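Local coordinates for protein PrgB (Enterococcus faecalis, PDB 6EVU) that promotes aggregation, biofilm formation and conjugation through DNA binding and compaction, as a cell-wall adhesin of which this chain is the adhesin domain, at residues A[41-46]-A[98-103]; A[58-61]-A[65-68]; A[92-97]-A[146-151]. All coordinates share one frame; numbering follows the deposited sequence.

Contact 1: A[41-46]-A[98-103]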
ATOM      1  N   THR A  41      -5.930  20.889   0.360  1.00 40.13           N
ATOM      2  CA  THR A  41      -5.974  19.477  -0.010  1.00 37.72           C
ATOM      3  C   THR A  41      -6.998  18.745   0.853  1.00 39.13           C
ATOM      4  O   THR A  41      -7.025  18.912   2.077  1.00 43.40           O
ATOM      5  CB  THR A  41      -4.603  18.813   0.170  1.00 37.70           C
ATOM      6  OG1 THR A  41      -3.643  19.448  -0.673  1.00 42.43           O
ATOM      7  CG2 THR A  41      -4.675  17.283  -0.208  1.00 36.85           C
ATOM      8  N   LYS A  42      -7.814  17.896   0.222  1.00 36.91           N
ATOM      9  CA  LYS A  42      -8.841  17.147   0.944  1.00 36.42           C
ATOM     10  C   LYS A  42      -9.451  16.107   0.007  1.00 37.53           C
ATOM     11  O   LYS A  42      -9.353  16.217  -1.221  1.00 34.97           O
ATOM     12  CB  LYS A  42      -9.958  18.046   1.455  1.00 38.67           C
ATOM     13  CG  LYS A  42     -10.811  18.619   0.341  1.00 43.00           C
ATOM     14  CD  LYS A  42     -12.071  19.266   0.924  1.00 50.40           C
ATOM     15  CE  LYS A  42     -12.841  20.053  -0.120  1.00 57.41           C
ATOM     16  NZ  LYS A  42     -12.349  21.475  -0.321  1.00 66.04           N
ATOM     17  N   ILE A  43     -10.100  15.102   0.603  1.00 34.28           N
ATOM     18  CA  ILE A  43     -11.004  14.243  -0.164  1.00 29.86           C
ATOM     19  C   ILE A  43     -12.275  15.027  -0.446  1.00 34.87           C
ATOM     20  O   ILE A  43     -12.928  15.513   0.487  1.00 37.62           O
ATOM     21  CB  ILE A  43     -11.327  12.951   0.605  1.00 31.89           C
ATOM     22  CG1 ILE A  43     -10.060  12.093   0.736  1.00 31.63           C
ATOM     23  CG2 ILE A  43     -12.451  12.192  -0.116  1.00 31.82           C
ATOM     24  CD1 ILE A  43     -10.232  10.834   1.669  1.00 31.06           C
ATOM     25  N   SER A  44     -12.611  15.199  -1.737  1.00 35.88           N
ATOM     26  CA  SER A  44     -13.851  15.884  -2.113  1.00 36.68           C
ATOM     27  C   SER A  44     -15.044  14.953  -2.228  1.00 43.46           C
ATOM     28  O   SER A  44     -16.182  15.400  -2.009  1.00 43.46           O
ATOM     29  CB  SER A  44     -13.698  16.604  -3.450  1.00 35.76           C
ATOM     30  OG  SER A  44     -13.226  15.686  -4.419  1.00 39.03           O
ATOM     31  N   SER A  45     -14.818  13.673  -2.546  1.00 39.31           N
ATOM     32  CA  SER A  45     -15.916  12.719  -2.583  1.00 42.21           C
ATOM     33  C   SER A  45     -15.359  11.308  -2.533  1.00 36.40           C
ATOM     34  O   SER A  45     -14.214  11.041  -2.920  1.00 32.93           O
ATOM     35  CB  SER A  45     -16.777  12.881  -3.834  1.00 39.39           C
ATOM     36  OG  SER A  45     -16.024  12.520  -4.976  1.00 37.11           O
ATOM     37  N   ILE A  46     -16.221  10.398  -2.087  1.00 32.02           N
ATOM     38  CA  ILE A  46     -15.955   8.970  -2.119  1.00 29.61           C
ATOM     39  C   ILE A  46     -17.175   8.301  -2.705  1.00 31.81           C
ATOM     40  O   ILE A  46     -18.273   8.437  -2.143  1.00 35.12           O
ATOM     41  CB  ILE A  46     -15.688   8.395  -0.720  1.00 30.92           C
ATOM     42  CG1 ILE A  46     -14.524   9.164  -0.062  1.00 31.35           C
ATOM     43  CG2 ILE A  46     -15.425   6.885  -0.782  1.00 30.98           C
ATOM     44  CD1 ILE A  46     -14.212   8.733   1.393  1.00 29.70           C
ATOM     45  N   GLY A  98      -7.780  14.022   9.471  1.00 38.40           N
ATOM     46  CA  GLY A  98      -8.675  12.862   9.617  1.00 37.00           C
ATOM     47  C   GLY A  98      -8.933  12.142   8.292  1.00 37.78           C
ATOM     48  O   GLY A  98      -8.209  12.299   7.302  1.00 39.02           O
ATOM     49  N   GLY A  99      -9.983  11.324   8.287  1.00 32.63           N
ATOM     50  CA  GLY A  99     -10.262  10.498   7.113  1.00 30.06           C
ATOM     51  C   GLY A  99     -11.659   9.913   7.228  1.00 32.58           C
ATOM     52  O   GLY A  99     -12.459  10.364   8.048  1.00 34.61           O
ATOM     53  N   TYR A 100     -11.960   8.921   6.373  1.00 28.58           N
ATOM     54  CA  TYR A 100     -13.317   8.371   6.264  1.00 29.65           C
ATOM     55  C   TYR A 100     -13.290   6.859   6.221  1.00 26.14           C
ATOM     56  O   TYR A 100     -12.501   6.278   5.466  1.00 26.33           O
ATOM     57  CB  TYR A 100     -14.029   8.873   4.988  1.00 27.95           C
ATOM     58  CG  TYR A 100     -13.990  10.370   4.944  1.00 35.09           C
ATOM     59  CD1 TYR A 100     -14.969  11.105   5.548  1.00 34.68           C
ATOM     60  CD2 TYR A 100     -12.928  11.022   4.353  1.00 34.24           C
ATOM     61  CE1 TYR A 100     -14.909  12.517   5.561  1.00 35.59           C
ATOM     62  CE2 TYR A 100     -12.839  12.424   4.353  1.00 37.39           C
ATOM     63  CZ  TYR A 100     -13.823  13.147   4.945  1.00 35.05           C
ATOM     64  OH  TYR A 100     -13.696  14.547   4.949  1.00 41.96           O
ATOM     65  N   ALA A 101     -14.208   6.206   6.974  1.00 25.89           N
ATOM     66  CA  ALA A 101     -14.274   4.746   7.036  1.00 25.89           C
ATOM     67  C   ALA A 101     -15.245   4.220   5.974  1.00 25.68           C
ATOM     68  O   ALA A 101     -16.383   4.692   5.872  1.00 27.54           O
ATOM     69  CB  ALA A 101     -14.719   4.266   8.428  1.00 26.06           C
ATOM     70  N   VAL A 102     -14.814   3.226   5.205  1.00 23.68           N
ATOM     71  CA  VAL A 102     -15.580   2.759   4.044  1.00 25.25           C
ATOM     72  C   VAL A 102     -15.477   1.242   3.975  1.00 25.68           C
ATOM     73  O   VAL A 102     -14.425   0.675   4.288  1.00 25.01           O
ATOM     74  CB  VAL A 102     -15.047   3.394   2.735  1.00 24.38           C
ATOM     75  CG1 VAL A 102     -15.797   2.857   1.500  1.00 29.65           C
ATOM     76  CG2 VAL A 102     -15.118   4.920   2.814  1.00 26.08           C
ATOM     77  N   LEU A 103     -16.573   0.559   3.560  1.00 22.64           N
ATOM     78  CA  LEU A 103     -16.482  -0.898   3.404  1.00 24.98           C
ATOM     79  C   LEU A 103     -16.089  -1.196   1.963  1.00 27.71           C
ATOM     80  O   LEU A 103     -16.744  -0.690   1.035  1.00 30.69           O
ATOM     81  CB  LEU A 103     -17.830  -1.573   3.705  1.00 24.83           C
ATOM     82  CG  LEU A 103     -17.731  -3.114   3.702  1.00 24.74           C
ATOM     83  CD1 LEU A 103     -17.204  -3.615   5.019  1.00 24.18           C
ATOM     84  CD2 LEU A 103     -19.169  -3.698   3.593  1.00 26.70           C
TER
HETATM   85  O   HOH W   1     -12.839  16.194   3.058  1.00 40.80           O
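Ile43, Ile46, Tyr100 and Val102 meet in the interface between two antiparallel sheets packed face to face, a layered beta-sandwich arrangement within the GbpC-type adhesin domain. Strand 42-46 belongs to one sheet and strand 99-103 to the other; their short axes come within 9.1 Å at an angle of 46°, and no direct hydrogen bond joins the two segments.

The ring of Tyr100 is met on two different terms. Ile43 CD1 arrives at its edge, near the ring plane, 3.8 Å from Tyr100 CD2. Ile46 approaches the base of the same side chain, its CD1 lying 3.6 Å from Tyr100 CB and 3.9 Å from Tyr100 CG. With CG beside the backbone N of Tyr100 (chi1 -54°), the ring runs back toward the start of its strand, bringing its CD2/CE2 edge alongside Ile43. The beta-branch of Ile46 does a second job: CG2 turns to Val102 CG2 at 4.1 Å. Phe51 touches both Ile46 and Val102, Phe149 touches Ile43 and Val102, and Phe84 stacks on Tyr100.

At the phenol end the chemistry changes. Tyr100 OH donates to a water at 2.7 Å, and that water donates in turn to Ile43 O, also at 2.7 Å.

The sheets are therefore joined here by branched aliphatic side chains packed along Tyr100 and against Val102, while the water, held by two bonds, satisfies the carbonyl of Ile43. With Asn151 ND2 donating to the hydroxyl, the proton of Tyr100 OH is directed to the water, which probably holds its rotation.

Contact 2: A[58-61]-A[65-68]; sequences NKVN and SKDI
Lys66 reaches back across a tight surface loop to the backbone of Asn58, passing Val60 on the way. Its chain is bent twice, at chi2 (-99°, away from the usual staggered values) and at chi3 (-60°), before running straight to the ammonium group. The bends lay CD against the Val60 methyl CG2 at 3.5 Å and deliver NZ to Asn58 O at 2.9 Å. The ammonium sits close to the line of the carbonyl, with a C=O...NZ angle of 155°, tilted modestly from its plane.

Val60 splits its two methyls between partners. CG2 lies between the backbone N and the carbonyl carbon and faces the lysine chain, the two side chains crossing obliquely; CG1, beside the backbone N, comes to 4.1 Å from Ser65 O. That carbonyl is covered by the contact and has no polar partner in the model. The side chain of Asn58 is used elsewhere, its OD1 being hydrogen-bonded to Lys71 NZ.

The loop joins helix 54-57 to helix 68-72. Asp67 is the N-cap of the latter, its side chain capping a backbone N and OD1 bonding to Thr70 OG1, while both Val60 and Lys66 pack on Lys71 of that helix.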
ATOM      1  N   ASN A  58     -15.138   2.757  15.543  1.00 34.34           N
ATOM      2  CA  ASN A  58     -14.265   2.993  16.680  1.00 34.23           C
ATOM      3  C   ASN A  58     -14.444   1.976  17.807  1.00 39.19           C
ATOM      4  O   ASN A  58     -13.666   2.005  18.767  1.00 42.55           O
ATOM      5  CB  ASN A  58     -14.473   4.421  17.202  1.00 36.31           C
ATOM      6  CG  ASN A  58     -13.743   5.422  16.359  1.00 37.42           C
ATOM      7  OD1 ASN A  58     -12.673   5.127  15.840  1.00 40.85           O
ATOM      8  ND2 ASN A  58     -14.309   6.613  16.207  1.00 40.80           N
ATOM      9  N   LYS A  59     -15.414   1.071  17.713  1.00 35.76           N
ATOM     10  CA  LYS A  59     -15.633   0.119  18.790  1.00 38.93           C
ATOM     11  C   LYS A  59     -14.650  -1.029  18.718  1.00 37.84           C
ATOM     12  O   LYS A  59     -14.416  -1.612  17.651  1.00 34.56           O
ATOM     13  CB  LYS A  59     -17.031  -0.426  18.696  1.00 38.92           C
ATOM     14  CG  LYS A  59     -18.025   0.614  19.101  1.00 43.79           C
ATOM     15  CD  LYS A  59     -19.404   0.078  18.928  1.00 53.24           C
ATOM     16  CE  LYS A  59     -20.442   0.928  19.597  1.00 51.50           C
ATOM     17  NZ  LYS A  59     -21.679   0.135  19.382  1.00 57.95           N
ATOM     18  N   VAL A  60     -14.095  -1.387  19.869  1.00 35.07           N
ATOM     19  CA  VAL A  60     -13.259  -2.564  19.950  1.00 35.22           C
ATOM     20  C   VAL A  60     -13.787  -3.458  21.076  1.00 34.64           C
ATOM     21  O   VAL A  60     -14.696  -3.111  21.817  1.00 39.73           O
ATOM     22  CB  VAL A  60     -11.771  -2.204  20.166  1.00 38.80           C
ATOM     23  CG1 VAL A  60     -11.251  -1.317  19.019  1.00 37.45           C
ATOM     24  CG2 VAL A  60     -11.640  -1.484  21.476  1.00 37.04           C
ATOM     25  N   ASN A  61     -13.153  -4.610  21.218  1.00 36.15           N
ATOM     26  CA  ASN A  61     -13.524  -5.537  22.271  1.00 36.35           C
ATOM     27  C   ASN A  61     -12.809  -5.206  23.580  1.00 43.50           C
ATOM     28  O   ASN A  61     -11.711  -4.638  23.586  1.00 38.95           O
ATOM     29  CB  ASN A  61     -13.183  -6.942  21.838  1.00 34.77           C
ATOM     30  CG  ASN A  61     -14.221  -7.517  20.885  1.00 37.01           C
ATOM     31  OD1 ASN A  61     -13.917  -7.805  19.747  1.00 53.78           O
ATOM     32  ND2 ASN A  61     -15.468  -7.597  21.359  1.00 35.75           N
ATOM     33  N   SER A  65      -6.386  -3.004  22.606  1.00 43.46           N
ATOM     34  CA  SER A  65      -5.810  -1.699  22.301  1.00 42.71           C
ATOM     35  C   SER A  65      -6.697  -0.977  21.311  1.00 37.38           C
ATOM     36  O   SER A  65      -7.457  -1.599  20.572  1.00 34.64           O
ATOM     37  CB  SER A  65      -4.420  -1.844  21.696  1.00 47.52           C
ATOM     38  OG  SER A  65      -3.579  -2.567  22.589  1.00 66.50           O
ATOM     39  N   LYS A  66      -6.572   0.347  21.279  1.00 42.97           N
ATOM     40  CA  LYS A  66      -7.415   1.180  20.432  1.00 44.46           C
ATOM     41  C   LYS A  66      -6.660   1.759  19.251  1.00 39.15           C
ATOM     42  O   LYS A  66      -7.067   2.786  18.701  1.00 41.97           O
ATOM     43  CB  LYS A  66      -8.054   2.296  21.246  1.00 51.70           C
ATOM     44  CG  LYS A  66      -8.978   1.776  22.353  1.00 61.45           C
ATOM     45  CD  LYS A  66     -10.446   1.820  21.939  1.00 70.71           C
ATOM     46  CE  LYS A  66     -10.927   3.228  21.599  1.00 75.38           C
ATOM     47  NZ  LYS A  66     -12.337   3.212  21.100  1.00 74.45           N
ATOM     48  N   ASP A  67      -5.576   1.113  18.841  1.00 34.10           N
ATOM     49  CA  ASP A  67      -4.884   1.589  17.662  1.00 36.64           C
ATOM     50  C   ASP A  67      -5.763   1.354  16.444  1.00 40.50           C
ATOM     51  O   ASP A  67      -6.678   0.526  16.470  1.00 32.26           O
ATOM     52  CB  ASP A  67      -3.556   0.860  17.531  1.00 41.25           C
ATOM     53  CG  ASP A  67      -3.753  -0.649  17.388  1.00 46.58           C
ATOM     54  OD1 ASP A  67      -4.072  -1.338  18.403  1.00 42.17           O
ATOM     55  OD2 ASP A  67      -3.613  -1.150  16.252  1.00 40.07           O
ATOM     56  N   ILE A  68      -5.445   2.045  15.343  1.00 32.59           N
ATOM     57  CA  ILE A  68      -6.233   1.929  14.111  1.00 30.82           C
ATOM     58  C   ILE A  68      -6.210   0.520  13.552  1.00 27.50           C
ATOM     59  O   ILE A  68      -7.190   0.073  12.917  1.00 28.44           O
ATOM     60  CB  ILE A  68      -5.751   2.983  13.074  1.00 27.98           C
ATOM     61  CG1 ILE A  68      -6.791   3.067  11.944  1.00 31.38           C
ATOM     62  CG2 ILE A  68      -4.281   2.693  12.580  1.00 34.99           C
ATOM     63  CD1 ILE A  68      -6.658   4.334  11.136  1.00 38.81           C
TER

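Contact 3: A[92-97]-A[146-151]; sequences ANLGSN and NAVFSN
Asn151 and Asn97 meet where the loop 92-97 folds along the end of strand 146-150. From its base outward, the side chain of Asn151 first touches Asn97 through the two CB atoms, 3.9 Å apart. CG then lies 3.9 Å from Asn97 O, and at the tip ND2 donates to that oxygen at 3.0 Å with an N-H...O angle of 157°. The oxygen lies near the amide plane of Asn151, but the nitrogen stands above the carbonyl plane, 42° out of it. ND2 also bonds to Tyr100 OH, while OD1 accepts from the backbone N of Ile43, in strand 42-47 of the other sheet.

Ser150 OG is anti to its own backbone N (chi1 170°) and donates to Leu94 O at 2.8 Å; it is also hydrogen-bonded to Asp152 N. The Leu94 side chain crosses Val148 at about a right angle, both leucine methyls resting on Val148 CG1, CD2 at 3.6 Å and CD1 at 3.7 Å.

The 3-10 turn 92-94 thus lies against one face of the sheet: Leu94 also touches Phe158 of strand 157-160 and, together with Val148, Val89 of strand 88-89, while strand 145-150 pairs with strand 99-104.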
ATOM      1  N   ALA A  92      -4.439   9.851  15.049  1.00 48.48           N
ATOM      2  CA  ALA A  92      -3.181  10.529  14.739  1.00 53.27           C
ATOM      3  C   ALA A  92      -2.490   9.930  13.521  1.00 47.50           C
ATOM      4  O   ALA A  92      -1.843  10.661  12.750  1.00 45.79           O
ATOM      5  CB  ALA A  92      -2.245  10.492  15.955  1.00 52.04           C
ATOM      6  N   ASN A  93      -2.631   8.612  13.305  1.00 41.13           N
ATOM      7  CA  ASN A  93      -1.992   8.060  12.125  1.00 36.84           C
ATOM      8  C   ASN A  93      -2.610   8.601  10.817  1.00 44.67           C
ATOM      9  O   ASN A  93      -1.971   8.446   9.780  1.00 40.38           O
ATOM     10  CB  ASN A  93      -2.046   6.500  12.181  1.00 41.92           C
ATOM     11  CG  ASN A  93      -0.831   5.853  12.948  1.00 42.88           C
ATOM     12  OD1 ASN A  93      -0.074   6.518  13.631  1.00 47.35           O
ATOM     13  ND2 ASN A  93      -0.664   4.535  12.803  1.00 43.74           N
ATOM     14  N   LEU A  94      -3.801   9.250  10.837  1.00 34.75           N
ATOM     15  CA  LEU A  94      -4.457   9.748   9.619  1.00 35.89           C
ATOM     16  C   LEU A  94      -4.035  11.152   9.241  1.00 44.42           C
ATOM     17  O   LEU A  94      -4.487  11.668   8.215  1.00 39.58           O
ATOM     18  CB  LEU A  94      -5.969   9.773   9.774  1.00 40.14           C
ATOM     19  CG  LEU A  94      -6.703   8.432   9.886  1.00 35.15           C
ATOM     20  CD1 LEU A  94      -8.159   8.744  10.067  1.00 36.52           C
ATOM     21  CD2 LEU A  94      -6.475   7.573   8.663  1.00 38.24           C
ATOM     22  N   GLY A  95      -3.232  11.789  10.075  1.00 39.62           N
ATOM     23  CA  GLY A  95      -2.914  13.196   9.915  1.00 46.73           C
ATOM     24  C   GLY A  95      -3.953  14.083  10.573  1.00 43.00           C
ATOM     25  O   GLY A  95      -5.034  13.642  10.968  1.00 49.72           O
ATOM     26  N   SER A  96      -3.613  15.378  10.699  1.00 49.47           N
ATOM     27  CA  SER A  96      -4.454  16.273  11.495  1.00 49.96           C
ATOM     28  C   SER A  96      -5.822  16.540  10.870  1.00 54.42           C
ATOM     29  O   SER A  96      -6.703  17.046  11.572  1.00 50.44           O
ATOM     30  CB  SER A  96      -3.735  17.613  11.766  1.00 56.37           C
ATOM     31  OG  SER A  96      -3.346  18.193  10.538  1.00 59.89           O
ATOM     32  N   ASN A  97      -6.060  16.157   9.608  1.00 48.02           N
ATOM     33  CA  ASN A  97      -7.349  16.418   8.986  1.00 38.72           C
ATOM     34  C   ASN A  97      -8.235  15.162   8.920  1.00 44.21           C
ATOM     35  O   ASN A  97      -9.330  15.228   8.354  1.00 40.51           O
ATOM     36  CB  ASN A  97      -7.156  16.968   7.573  1.00 42.46           C
ATOM     37  CG  ASN A  97      -6.751  18.438   7.566  1.00 53.24           C
ATOM     38  OD1 ASN A  97      -7.061  19.185   8.493  1.00 63.51           O
ATOM     39  ND2 ASN A  97      -6.051  18.849   6.523  1.00 53.30           N
ATOM     40  N   ASN A 146     -12.223  -3.430   5.395  1.00 21.60           N
ATOM     41  CA  ASN A 146     -12.516  -2.102   5.875  1.00 18.03           C
ATOM     42  C   ASN A 146     -11.386  -1.181   5.434  1.00 20.84           C
ATOM     43  O   ASN A 146     -10.229  -1.577   5.413  1.00 25.42           O
ATOM     44  CB  ASN A 146     -12.624  -2.088   7.395  1.00 23.61           C
ATOM     45  CG  ASN A 146     -13.482  -3.226   7.930  1.00 26.27           C
ATOM     46  OD1 ASN A 146     -14.555  -3.503   7.395  1.00 28.41           O
ATOM     47  ND2 ASN A 146     -13.002  -3.907   8.997  1.00 24.25           N
ATOM     48  N   ALA A 147     -11.742   0.070   5.164  1.00 21.89           N
ATOM     49  CA  ALA A 147     -10.759   1.043   4.732  1.00 22.70           C
ATOM     50  C   ALA A 147     -10.993   2.325   5.487  1.00 26.57           C
ATOM     51  O   ALA A 147     -12.136   2.738   5.723  1.00 25.05           O
ATOM     52  CB  ALA A 147     -10.845   1.311   3.233  1.00 24.23           C
ATOM     53  N   VAL A 148      -9.898   3.000   5.820  1.00 22.21           N
ATOM     54  CA  VAL A 148      -9.981   4.382   6.233  1.00 24.08           C
ATOM     55  C   VAL A 148      -9.108   5.139   5.250  1.00 28.07           C
ATOM     56  O   VAL A 148      -7.901   4.871   5.154  1.00 26.14           O
ATOM     57  CB  VAL A 148      -9.549   4.617   7.680  1.00 25.01           C
ATOM     58  CG1 VAL A 148      -9.706   6.069   8.015  1.00 29.06           C
ATOM     59  CG2 VAL A 148     -10.457   3.809   8.674  1.00 26.15           C
ATOM     60  N   PHE A 149      -9.719   6.084   4.537  1.00 23.07           N
ATOM     61  CA  PHE A 149      -9.015   6.907   3.544  1.00 24.35           C
ATOM     62  C   PHE A 149      -8.691   8.238   4.176  1.00 27.01           C
ATOM     63  O   PHE A 149      -9.579   8.934   4.670  1.00 26.58           O
ATOM     64  CB  PHE A 149      -9.841   7.095   2.290  1.00 24.95           C
ATOM     65  CG  PHE A 149     -10.217   5.784   1.647  1.00 23.83           C
ATOM     66  CD1 PHE A 149      -9.203   4.921   1.227  1.00 24.29           C
ATOM     67  CD2 PHE A 149     -11.566   5.393   1.469  1.00 25.59           C
ATOM     68  CE1 PHE A 149      -9.501   3.676   0.618  1.00 24.13           C
ATOM     69  CE2 PHE A 149     -11.836   4.155   0.840  1.00 23.79           C
ATOM     70  CZ  PHE A 149     -10.822   3.306   0.404  1.00 22.93           C
ATOM     71  N   SER A 150      -7.422   8.613   4.124  1.00 27.22           N
ATOM     72  CA  SER A 150      -6.967   9.850   4.759  1.00 30.39           C
ATOM     73  C   SER A 150      -7.193  11.068   3.876  1.00 32.04           C
ATOM     74  O   SER A 150      -7.032  11.016   2.656  1.00 31.50           O
ATOM     75  CB  SER A 150      -5.480   9.711   5.100  1.00 30.39           C
ATOM     76  OG  SER A 150      -4.953  10.983   5.507  1.00 32.54           O
ATOM     77  N   ASN A 151      -7.542  12.201   4.496  1.00 35.68           N
ATOM     78  CA  ASN A 151      -7.603  13.452   3.754  1.00 37.68           C
ATOM     79  C   ASN A 151      -6.226  13.888   3.244  1.00 34.12           C
ATOM     80  O   ASN A 151      -6.172  14.793   2.416  1.00 37.86           O
ATOM     81  CB  ASN A 151      -8.251  14.562   4.643  1.00 36.25           C
ATOM     82  CG  ASN A 151      -9.790  14.603   4.502  1.00 38.63           C
ATOM     83  OD1 ASN A 151     -10.333  14.649   3.394  1.00 38.25           O
ATOM     84  ND2 ASN A 151     -10.488  14.592   5.632  1.00 37.85           N
TER

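How the contacts relate
Contacts 1 and 3 are buried, their centres about 8 Å apart, and share a sheet in which strands 99-104 and 145-150 are neighbours, joined by Val102 N to Ala147 O. Asn151 links them across both sheets through Ile43 N and Tyr100 OH. Contact 1 packs that sheet against the one holding strand 42-47, mainly through aliphatic and aromatic groups, whereas contact 3 fastens a loop with side-chain-to-carbonyl hydrogen bonds together with leucine-valine packing. Contact 2 is a surface feature, its centre about 20 Å from that of contact 1, made by one lysine through a single hydrogen bond and packing on a valine. It still touches contact 3, where Ile68 CD1 lies 4.1 Å from Leu94 CD2.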